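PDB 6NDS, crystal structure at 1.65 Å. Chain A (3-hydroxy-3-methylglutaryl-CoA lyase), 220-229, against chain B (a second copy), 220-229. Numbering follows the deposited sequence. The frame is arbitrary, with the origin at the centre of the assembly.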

ATOM      1  N   ARG A 220      -7.969  -2.802  -0.836  1.00 19.04           N
ATOM      2  CA  ARG A 220      -7.196  -3.823  -1.532  1.00 16.29           C
ATOM      3  C   ARG A 220      -5.754  -3.391  -1.755  1.00 18.03           C
ATOM      4  O   ARG A 220      -5.058  -3.952  -2.608  1.00 18.56           O
ATOM      5  CB  ARG A 220      -7.903  -4.220  -2.830  1.00 17.95           C
ATOM      6  CG  ARG A 220      -9.136  -5.075  -2.455  1.00 22.52           C
ATOM      7  CD  ARG A 220     -10.195  -5.171  -3.498  1.00 32.44           C
ATOM      8  NE  ARG A 220     -11.367  -5.867  -2.960  1.00 27.14           N
ATOM      9  CZ  ARG A 220     -12.481  -5.268  -2.545  1.00 23.95           C
ATOM     10  NH1 ARG A 220     -12.604  -3.949  -2.614  1.00 26.89           N
ATOM     11  NH2 ARG A 220     -13.484  -5.998  -2.085  1.00 26.29           N
ATOM     12  N   GLY A 221      -5.274  -2.456  -0.941  1.00 17.34           N
ATOM     13  CA  GLY A 221      -3.860  -2.128  -0.931  1.00 15.86           C
ATOM     14  C   GLY A 221      -3.394  -1.250  -2.064  1.00 19.72           C
ATOM     15  O   GLY A 221      -2.175  -1.086  -2.233  1.00 19.05           O
ATOM     16  N   LEU A 222      -4.311  -0.685  -2.852  1.00 18.36           N
ATOM     17  CA  LEU A 222      -3.941   0.138  -3.998  1.00 15.44           C
ATOM     18  C   LEU A 222      -4.103   1.630  -3.750  1.00 17.15           C
ATOM     19  O   LEU A 222      -3.924   2.425  -4.686  1.00 17.24           O
ATOM     20  CB  LEU A 222      -4.765  -0.270  -5.223  1.00 16.50           C
ATOM     21  CG  LEU A 222      -4.506  -1.707  -5.657  1.00 18.89           C
ATOM     22  CD1 LEU A 222      -5.359  -2.027  -6.864  1.00 21.10           C
ATOM     23  CD2 LEU A 222      -3.031  -1.918  -5.944  1.00 25.04           C
ATOM     24  N   GLY A 223      -4.401   2.039  -2.517  1.00 16.69           N
ATOM     25  CA  GLY A 223      -4.676   3.434  -2.251  1.00 15.66           C
ATOM     26  C   GLY A 223      -3.609   4.411  -2.710  1.00 18.96           C
ATOM     27  O   GLY A 223      -3.913   5.351  -3.453  1.00 18.00           O
ATOM     28  N   LEU A 224      -2.358   4.225  -2.277  1.00 17.68           N
ATOM     29  CA  LEU A 224      -1.326   5.187  -2.667  1.00 17.04           C
ATOM     30  C   LEU A 224      -0.967   5.059  -4.142  1.00 19.07           C
ATOM     31  O   LEU A 224      -0.606   6.058  -4.774  1.00 18.50           O
ATOM     32  CB  LEU A 224      -0.073   5.023  -1.797  1.00 16.07           C
ATOM     33  CG  LEU A 224      -0.279   5.405  -0.325  1.00 18.34           C
ATOM     34  CD1 LEU A 224       1.033   5.208   0.409  1.00 18.60           C
ATOM     35  CD2 LEU A 224      -0.754   6.852  -0.216  1.00 20.27           C
ATOM     36  N   THR A 225      -1.060   3.852  -4.704  1.00 16.77           N
ATOM     37  CA  THR A 225      -0.825   3.687  -6.137  1.00 16.95           C
ATOM     38  C   THR A 225      -1.874   4.450  -6.941  1.00 20.01           C
ATOM     39  O   THR A 225      -1.560   5.081  -7.962  1.00 19.50           O
ATOM     40  CB  THR A 225      -0.819   2.202  -6.492  1.00 23.01           C
ATOM     41  OG1 THR A 225       0.119   1.530  -5.632  1.00 24.83           O
ATOM     42  CG2 THR A 225      -0.400   2.000  -7.920  1.00 24.84           C
ATOM     43  N   ASN A 226      -3.115   4.449  -6.459  1.00 16.87           N
ATOM     44  CA  ASN A 226      -4.171   5.203  -7.129  1.00 16.77           C
ATOM     45  C   ASN A 226      -3.977   6.708  -6.976  1.00 14.66           C
ATOM     46  O   ASN A 226      -4.308   7.471  -7.894  1.00 18.27           O
ATOM     47  CB  ASN A 226      -5.541   4.779  -6.586  1.00 17.12           C
ATOM     48  CG  ASN A 226      -5.943   3.394  -7.023  1.00 15.50           C
ATOM     49  OD1 ASN A 226      -5.540   2.911  -8.092  1.00 18.29           O
ATOM     50  ND2 ASN A 226      -6.788   2.725  -6.208  1.00 18.90           N
ATOM     51  N   VAL A 227      -3.506   7.168  -5.807  1.00 16.00           N
ATOM     52  CA  VAL A 227      -3.175   8.587  -5.647  1.00 14.48           C
ATOM     53  C   VAL A 227      -2.149   9.009  -6.686  1.00 19.02           C
ATOM     54  O   VAL A 227      -2.311  10.032  -7.360  1.00 17.68           O
ATOM     55  CB  VAL A 227      -2.647   8.880  -4.230  1.00 16.10           C
ATOM     56  CG1 VAL A 227      -2.049  10.305  -4.174  1.00 16.93           C
ATOM     57  CG2 VAL A 227      -3.770   8.735  -3.234  1.00 18.19           C
ATOM     58  N   LEU A 228      -1.050   8.261  -6.787  1.00 17.80           N
ATOM     59  CA  LEU A 228       0.013   8.662  -7.706  1.00 19.89           C
ATOM     60  C   LEU A 228      -0.467   8.613  -9.153  1.00 19.73           C
ATOM     61  O   LEU A 228      -0.114   9.483  -9.961  1.00 20.97           O
ATOM     62  CB  LEU A 228       1.248   7.775  -7.490  1.00 17.76           C
ATOM     63  CG  LEU A 228       2.571   8.308  -8.053  1.00 29.45           C
ATOM     64  CD1 LEU A 228       2.865   9.696  -7.510  1.00 27.61           C
ATOM     65  CD2 LEU A 228       3.714   7.346  -7.721  1.00 23.87           C
ATOM     66  N   ALA A 229      -1.289   7.617  -9.501  1.00 18.13           N
ATOM     67  CA  ALA A 229      -1.837   7.556 -10.856  1.00 20.85           C
ATOM     68  C   ALA A 229      -2.714   8.767 -11.154  1.00 25.34           C
ATOM     69  O   ALA A 229      -2.640   9.338 -12.251  1.00 23.09           O
ATOM     70  CB  ALA A 229      -2.635   6.268 -11.066  1.00 22.30           C
TER
ATOM     71  N   ARG B 220       7.093   1.145   4.522  1.00 19.04           N
ATOM     72  CA  ARG B 220       6.479   2.466   4.550  1.00 16.29           C
ATOM     73  C   ARG B 220       5.325   2.578   3.564  1.00 18.03           C
ATOM     74  O   ARG B 220       4.918   3.686   3.199  1.00 18.56           O
ATOM     75  CB  ARG B 220       7.546   3.542   4.336  1.00 17.95           C
ATOM     76  CG  ARG B 220       8.380   3.646   5.633  1.00 22.52           C
ATOM     77  CD  ARG B 220       9.722   4.276   5.488  1.00 32.44           C
ATOM     78  NE  ARG B 220      10.468   4.165   6.745  1.00 27.14           N
ATOM     79  CZ  ARG B 220      11.426   3.273   6.983  1.00 23.95           C
ATOM     80  NH1 ARG B 220      11.788   2.406   6.047  1.00 26.89           N
ATOM     81  NH2 ARG B 220      12.041   3.269   8.154  1.00 26.29           N
ATOM     82  N   GLY B 221       4.739   1.443   3.194  1.00 17.34           N
ATOM     83  CA  GLY B 221       3.505   1.453   2.431  1.00 15.86           C
ATOM     84  C   GLY B 221       3.658   1.746   0.961  1.00 19.72           C
ATOM     85  O   GLY B 221       2.640   1.962   0.283  1.00 19.05           O
ATOM     86  N   LEU B 222       4.886   1.769   0.439  1.00 18.36           N
ATOM     87  CA  LEU B 222       5.123   2.092  -0.963  1.00 15.44           C
ATOM     88  C   LEU B 222       5.429   0.875  -1.822  1.00 17.15           C
ATOM     89  O   LEU B 222       5.755   1.034  -3.009  1.00 17.24           O
ATOM     90  CB  LEU B 222       6.266   3.104  -1.082  1.00 16.50           C
ATOM     91  CG  LEU B 222       5.950   4.434  -0.408  1.00 18.89           C
ATOM     92  CD1 LEU B 222       7.128   5.368  -0.569  1.00 21.10           C
ATOM     93  CD2 LEU B 222       4.680   5.033  -0.984  1.00 25.04           C
ATOM     94  N   GLY B 223       5.305  -0.335  -1.275  1.00 16.69           N
ATOM     95  CA  GLY B 223       5.691  -1.518  -2.011  1.00 15.66           C
ATOM     96  C   GLY B 223       5.060  -1.672  -3.382  1.00 18.96           C
ATOM     97  O   GLY B 223       5.777  -1.831  -4.376  1.00 18.00           O
ATOM     98  N   LEU B 224       3.726  -1.643  -3.467  1.00 17.68           N
ATOM     99  CA  LEU B 224       3.097  -1.842  -4.775  1.00 17.04           C
ATOM    100  C   LEU B 224       3.307  -0.640  -5.687  1.00 19.07           C
ATOM    101  O   LEU B 224       3.387  -0.806  -6.910  1.00 18.50           O
ATOM    102  CB  LEU B 224       1.600  -2.139  -4.618  1.00 16.07           C
ATOM    103  CG  LEU B 224       1.296  -3.485  -3.947  1.00 18.34           C
ATOM    104  CD1 LEU B 224      -0.209  -3.652  -3.870  1.00 18.60           C
ATOM    105  CD2 LEU B 224       1.933  -4.626  -4.737  1.00 20.27           C
ATOM    106  N   THR B 225       3.399   0.565  -5.121  1.00 16.77           N
ATOM    107  CA  THR B 225       3.699   1.740  -5.935  1.00 16.95           C
ATOM    108  C   THR B 225       5.087   1.619  -6.558  1.00 20.01           C
ATOM    109  O   THR B 225       5.294   1.973  -7.729  1.00 19.50           O
ATOM    110  CB  THR B 225       3.575   3.004  -5.087  1.00 23.01           C
ATOM    111  OG1 THR B 225       2.282   3.004  -4.455  1.00 24.83           O
ATOM    112  CG2 THR B 225       3.699   4.231  -5.942  1.00 24.84           C
ATOM    113  N   ASN B 226       6.033   1.064  -5.804  1.00 16.87           N
ATOM    114  CA  ASN B 226       7.376   0.851  -6.338  1.00 16.77           C
ATOM    115  C   ASN B 226       7.397  -0.247  -7.397  1.00 14.66           C
ATOM    116  O   ASN B 226       8.175  -0.165  -8.357  1.00 18.27           O
ATOM    117  CB  ASN B 226       8.346   0.518  -5.198  1.00 17.12           C
ATOM    118  CG  ASN B 226       8.641   1.702  -4.313  1.00 15.50           C
ATOM    119  OD1 ASN B 226       8.597   2.862  -4.750  1.00 18.29           O
ATOM    120  ND2 ASN B 226       8.989   1.430  -3.037  1.00 18.90           N
ATOM    121  N   VAL B 227       6.605  -1.314  -7.215  1.00 16.00           N
ATOM    122  CA  VAL B 227       6.484  -2.335  -8.260  1.00 14.48           C
ATOM    123  C   VAL B 227       6.016  -1.705  -9.560  1.00 19.02           C
ATOM    124  O   VAL B 227       6.591  -1.946 -10.627  1.00 17.68           O
ATOM    125  CB  VAL B 227       5.518  -3.457  -7.833  1.00 16.10           C
ATOM    126  CG1 VAL B 227       5.195  -4.362  -9.045  1.00 16.93           C
ATOM    127  CG2 VAL B 227       6.139  -4.261  -6.719  1.00 18.19           C
ATOM    128  N   LEU B 228       4.926  -0.939  -9.501  1.00 17.80           N
ATOM    129  CA  LEU B 228       4.375  -0.374 -10.730  1.00 19.89           C
ATOM    130  C   LEU B 228       5.350   0.611 -11.366  1.00 19.73           C
ATOM    131  O   LEU B 228       5.482   0.658 -12.597  1.00 20.97           O
ATOM    132  CB  LEU B 228       3.018   0.284 -10.437  1.00 17.76           C
ATOM    133  CG  LEU B 228       2.117   0.549 -11.649  1.00 29.45           C
ATOM    134  CD1 LEU B 228       1.880  -0.731 -12.432  1.00 27.61           C
ATOM    135  CD2 LEU B 228       0.788   1.159 -11.198  1.00 23.87           C
ATOM    136  N   ALA B 229       6.060   1.397 -10.549  1.00 18.13           N
ATOM    137  CA  ALA B 229       7.061   2.312 -11.096  1.00 20.85           C
ATOM    138  C   ALA B 229       8.177   1.555 -11.806  1.00 25.34           C
ATOM    139  O   ALA B 229       8.622   1.963 -12.887  1.00 23.09           O
ATOM    140  CB  ALA B 229       7.647   3.201  -9.998  1.00 22.30           C
TER

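Two copies of the same segment meet across an exact two-fold axis, so every contact off the axis occurs twice. In each chain a loop leads into a helix that starts at A:Gly223 and B:Gly223, with A:Leu222 and B:Leu222 at the N-cap position. The helix axes approach to 8.6 Å, and their N-to-C directions differ by 47°. Backbone register centres on A:Thr225 and B:Thr225, whose CA atoms lie 4.9 Å apart; a small, beta-branched residue occupies the point where the backbones come nearest.

The polar chemistry is concentrated there. A:Thr225 OG1 and B:Thr225 OG1 form a hydrogen bond of 2.9 Å, the only one between the stretches. A hydroxyl can donate as well as accept, which lets a residue pair with its own symmetry copy, and either side could be the donor. The CA-to-CB bonds of A:Thr225 and B:Thr225 point toward the other stretch, and in the m rotamer the two OG1 atoms come within bonding distance. Within each chain, backbone bonds such as A:Asn226 N to A:Leu222 O, at 2.8 Å, hold the first helical turn.

Apolar packing flanks this bond. A:Thr225 CG2 rests 3.6 Å from B:Leu228 CD2, so the threonine methyl continues the contact along the helix while its hydroxyl serves the partner threonine. Toward the N-terminal end, A:Leu224 CD1 packs 3.9 Å from B:Leu222 CD2. The CA-to-CB bond of B:Leu222 points sideways, yet its side-chain end comes nearer, completing the leucine pair.

Backbone supplies the remaining surface: A:Leu224 CD1 sits 3.6 Å from B:Gly221 O, a van der Waals contact. A:Gly221 and B:Gly221 both have a phi of 78°, a positive value that by itself favours glycine. A:Asn226 and B:Asn226 point away from the interface, and their ND2 atoms are hydrogen-bonded elsewhere in the structure. The rule is compact: a self-complementary hydroxyl pair on the axis, with leucines packed around it.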